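Local coordinates for protein endonuclease 2 (Arabidopsis thaliana, PDB 4CXP) that cleaves RNA and single-stranded DNA, and double-stranded DNA less readily, as a metal-dependent endonuclease of the nuclease type I family, at residues Trp1-Ile9 with Val243-Leu254. Numbering follows the deposited sequence.
Sequences WGKEGHEII and VYQRLAQGGVRL. With ZN (zinc ion), chain G; NAG (2-acetamido-2-deoxy-beta-D-glucopyranose), chain D; SO4 (sulfate ion), chain I.
Leu247 CD2 sits over the centre of the Trp1 six-membered ring, 3.8 Å from its centroid and 8° off the normal, a CH-pi contact. At the ring's edge, near its plane, Arg246 CB meets Trp1 CZ2 at 4.0 Å. The same Leu247 methyl also lies 3.8 Å from Gly5 O and 3.9 Å from Ile9 CD1. At chi1 -73° Ile9 CG2 stands anti to the backbone N, against Gly250 C and Gly251 N. Ile9 O takes a CA-H...O contact from Gly251 CA at 3.4 Å, a local approach that the lack of side chains on both glycines probably permits. Helices 3-9 and 243-254 cross at -46°, without hydrogen bonds between them.

Further out, Trp1 NE1 is hydrogen-bonded to Gly123 O; Arg246 NE is hydrogen-bonded to His126 O and its NH1 forms a salt bridge with Glu212. On the side of helix 243-254 turned away from 1-9, beside helix 176-187, methyl C8 of a glycan NAG lies 3.4 Å above the Tyr244 ring; a serine here would probably leave that acetamide without its aromatic platform and Tyr170 OH without its hydroxyl partner.

Trp1 N and O, His6 NE2, Asp124 and a sulfate oxygen bind zinc at one of three divalent-metal sites, within the substrate-binding site; the indole, packed on Leu247 and held through NE1, probably helps to fix the chain terminus as a metal ligand.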
# COMPACT_ATOMS: atom_id res chain seq x y z
N TRP A 1 3.29 3.93 1.91
CA TRP A 1 3.91 3.51 3.19
C TRP A 1 5.39 3.76 3.13
O TRP A 1 5.98 3.80 2.04
CB TRP A 1 3.70 2.01 3.44
CG TRP A 1 2.28 1.53 3.38
CD1 TRP A 1 1.69 0.94 2.31
CD2 TRP A 1 1.28 1.58 4.41
NE1 TRP A 1 0.40 0.61 2.61
CE2 TRP A 1 0.12 1.00 3.90
CE3 TRP A 1 1.26 2.08 5.72
CZ2 TRP A 1 -1.04 0.88 4.64
CZ3 TRP A 1 0.10 1.96 6.45
CH2 TRP A 1 -1.04 1.37 5.91
N GLY A 2 6.01 3.83 4.30
CA GLY A 2 7.45 3.73 4.41
C GLY A 2 7.94 2.30 4.31
O GLY A 2 7.20 1.37 3.94
N LYS A 3 9.21 2.10 4.64
CA LYS A 3 9.86 0.84 4.43
C LYS A 3 9.15 -0.31 5.12
O LYS A 3 8.98 -1.37 4.54
CB LYS A 3 11.31 0.94 4.93
CG LYS A 3 12.09 -0.35 4.94
CD LYS A 3 13.47 -0.14 5.52
CE LYS A 3 14.36 -1.36 5.43
NZ LYS A 3 14.20 -2.25 6.61
N GLU A 4 8.77 -0.11 6.38
CA GLU A 4 8.22 -1.20 7.16
C GLU A 4 6.89 -1.68 6.57
O GLU A 4 6.65 -2.89 6.49
CB GLU A 4 8.03 -0.78 8.62
CG GLU A 4 9.30 -0.30 9.32
CD GLU A 4 9.64 1.18 9.10
OE1 GLU A 4 8.92 1.92 8.38
OE2 GLU A 4 10.66 1.61 9.70
N GLY A 5 6.02 -0.76 6.19
CA GLY A 5 4.74 -1.15 5.64
C GLY A 5 4.88 -1.96 4.37
O GLY A 5 4.21 -2.97 4.20
N HIS A 6 5.73 -1.50 3.45
CA HIS A 6 5.95 -2.27 2.22
C HIS A 6 6.56 -3.63 2.49
O HIS A 6 6.22 -4.61 1.84
CB HIS A 6 6.79 -1.50 1.21
CG HIS A 6 6.04 -0.36 0.62
ND1 HIS A 6 5.04 -0.53 -0.31
CD2 HIS A 6 6.08 0.97 0.88
CE1 HIS A 6 4.50 0.65 -0.58
NE2 HIS A 6 5.11 1.58 0.12
N GLU A 7 7.51 -3.70 3.42
CA GLU A 7 8.12 -4.98 3.75
C GLU A 7 7.07 -5.96 4.26
O GLU A 7 7.07 -7.12 3.87
CB GLU A 7 9.24 -4.83 4.78
CG GLU A 7 10.54 -4.30 4.22
CD GLU A 7 11.60 -4.18 5.29
OE1 GLU A 7 11.27 -4.12 6.49
OE2 GLU A 7 12.78 -4.12 4.92
N ILE A 8 6.21 -5.50 5.16
CA ILE A 8 5.17 -6.34 5.70
C ILE A 8 4.26 -6.86 4.59
O ILE A 8 3.95 -8.05 4.53
CB ILE A 8 4.37 -5.58 6.79
CG1 ILE A 8 5.23 -5.35 8.04
CG2 ILE A 8 3.07 -6.30 7.13
CD1 ILE A 8 4.70 -4.31 8.99
N ILE A 9 3.79 -5.96 3.74
CA ILE A 9 2.90 -6.33 2.66
C ILE A 9 3.55 -7.37 1.76
O ILE A 9 2.93 -8.37 1.40
CB ILE A 9 2.45 -5.07 1.90
CG1 ILE A 9 1.46 -4.29 2.78
CG2 ILE A 9 1.85 -5.40 0.54
CD1 ILE A 9 1.11 -2.93 2.25
N VAL A 243 -4.61 0.16 10.49
CA VAL A 243 -3.32 -0.07 9.88
C VAL A 243 -3.11 -1.57 9.64
O VAL A 243 -2.73 -1.99 8.55
CB VAL A 243 -2.19 0.58 10.69
CG1 VAL A 243 -0.83 0.13 10.19
CG2 VAL A 243 -2.33 2.10 10.63
N TYR A 244 -3.34 -2.38 10.67
CA TYR A 244 -3.24 -3.83 10.52
C TYR A 244 -4.11 -4.34 9.36
O TYR A 244 -3.66 -5.14 8.55
CB TYR A 244 -3.65 -4.53 11.79
CG TYR A 244 -2.75 -4.42 13.00
CD1 TYR A 244 -1.39 -4.16 12.93
CD2 TYR A 244 -3.29 -4.65 14.26
CE1 TYR A 244 -0.60 -4.15 14.08
CE2 TYR A 244 -2.51 -4.66 15.41
CZ TYR A 244 -1.17 -4.41 15.30
OH TYR A 244 -0.35 -4.45 16.42
N GLN A 245 -5.35 -3.88 9.32
CA GLN A 245 -6.29 -4.29 8.28
C GLN A 245 -5.73 -3.98 6.89
O GLN A 245 -5.77 -4.82 6.00
CB GLN A 245 -7.62 -3.58 8.48
CG GLN A 245 -8.70 -3.95 7.47
CD GLN A 245 -9.69 -2.83 7.31
OE1 GLN A 245 -10.42 -2.50 8.24
NE2 GLN A 245 -9.69 -2.21 6.14
N ARG A 246 -5.25 -2.75 6.71
CA ARG A 246 -4.78 -2.34 5.40
C ARG A 246 -3.51 -3.04 4.97
O ARG A 246 -3.35 -3.36 3.79
CB ARG A 246 -4.59 -0.82 5.35
CG ARG A 246 -5.86 -0.00 5.56
CD ARG A 246 -6.99 -0.34 4.60
NE ARG A 246 -6.74 0.21 3.28
CZ ARG A 246 -7.54 0.02 2.23
NH1 ARG A 246 -8.48 -0.91 2.28
NH2 ARG A 246 -7.39 0.78 1.16
N LEU A 247 -2.61 -3.33 5.91
CA LEU A 247 -1.42 -4.10 5.61
C LEU A 247 -1.78 -5.53 5.21
O LEU A 247 -1.24 -6.08 4.25
CB LEU A 247 -0.45 -4.09 6.78
CG LEU A 247 0.15 -2.73 7.16
CD1 LEU A 247 0.94 -2.85 8.46
CD2 LEU A 247 1.00 -2.13 6.06
N ALA A 248 -2.68 -6.14 5.96
CA ALA A 248 -3.12 -7.50 5.66
C ALA A 248 -3.84 -7.55 4.31
O ALA A 248 -3.58 -8.43 3.50
CB ALA A 248 -4.01 -8.01 6.76
N GLN A 249 -4.74 -6.60 4.06
CA GLN A 249 -5.41 -6.52 2.78
C GLN A 249 -4.40 -6.37 1.65
O GLN A 249 -4.51 -7.04 0.61
CB GLN A 249 -6.39 -5.35 2.75
CG GLN A 249 -7.69 -5.62 3.47
CD GLN A 249 -8.59 -4.40 3.52
OE1 GLN A 249 -8.14 -3.31 3.84
NE2 GLN A 249 -9.86 -4.58 3.23
N GLY A 250 -3.43 -5.48 1.82
CA GLY A 250 -2.44 -5.28 0.79
C GLY A 250 -1.68 -6.56 0.47
O GLY A 250 -1.45 -6.87 -0.70
N GLY A 251 -1.23 -7.27 1.50
CA GLY A 251 -0.50 -8.49 1.27
C GLY A 251 -1.33 -9.58 0.60
O GLY A 251 -0.88 -10.26 -0.32
N VAL A 252 -2.56 -9.75 1.09
CA VAL A 252 -3.47 -10.73 0.54
C VAL A 252 -3.77 -10.41 -0.93
O VAL A 252 -3.78 -11.30 -1.78
CB VAL A 252 -4.74 -10.81 1.40
CG1 VAL A 252 -5.85 -11.52 0.68
CG2 VAL A 252 -4.45 -11.48 2.73
N ARG A 253 -4.03 -9.14 -1.23
CA ARG A 253 -4.40 -8.74 -2.57
C ARG A 253 -3.21 -8.75 -3.52
O ARG A 253 -3.38 -9.09 -4.69
CB ARG A 253 -5.10 -7.39 -2.53
CG ARG A 253 -6.49 -7.54 -1.94
CD ARG A 253 -7.05 -6.25 -1.46
NE ARG A 253 -8.48 -6.36 -1.18
CZ ARG A 253 -9.20 -5.40 -0.63
NH1 ARG A 253 -8.60 -4.33 -0.14
NH2 ARG A 253 -10.51 -5.51 -0.54
N LEU A 254 -2.02 -8.41 -3.05
CA LEU A 254 -0.85 -8.53 -3.90
C LEU A 254 -0.66 -9.98 -4.32
O LEU A 254 -0.48 -10.27 -5.51
CB LEU A 254 0.39 -7.97 -3.22
CG LEU A 254 1.69 -8.11 -4.01
CD1 LEU A 254 1.59 -7.52 -5.41
CD2 LEU A 254 2.82 -7.47 -3.23
ZN ZN G . 4.56 3.51 0.29
C1 NAG D . -5.00 -10.22 15.93
C2 NAG D . -4.59 -8.79 16.24
C3 NAG D . -4.72 -8.54 17.74
C4 NAG D . -6.12 -8.88 18.21
C5 NAG D . -6.49 -10.29 17.76
C6 NAG D . -7.93 -10.67 18.09
C7 NAG D . -3.00 -8.07 14.56
C8 NAG D . -1.57 -7.82 14.18
N2 NAG D . -3.25 -8.51 15.78
O3 NAG D . -4.40 -7.19 18.02
O4 NAG D . -6.15 -8.79 19.62
O5 NAG D . -6.34 -10.39 16.35
O6 NAG D . -8.83 -9.76 17.49
O7 NAG D . -3.89 -7.92 13.71
S SO4 I . 5.54 6.38 -0.40
O1 SO4 I . 6.96 6.70 0.03
O2 SO4 I . 5.22 7.08 -1.78
O3 SO4 I . 4.67 6.70 0.81
O4 SO4 I . 5.48 4.92 -0.70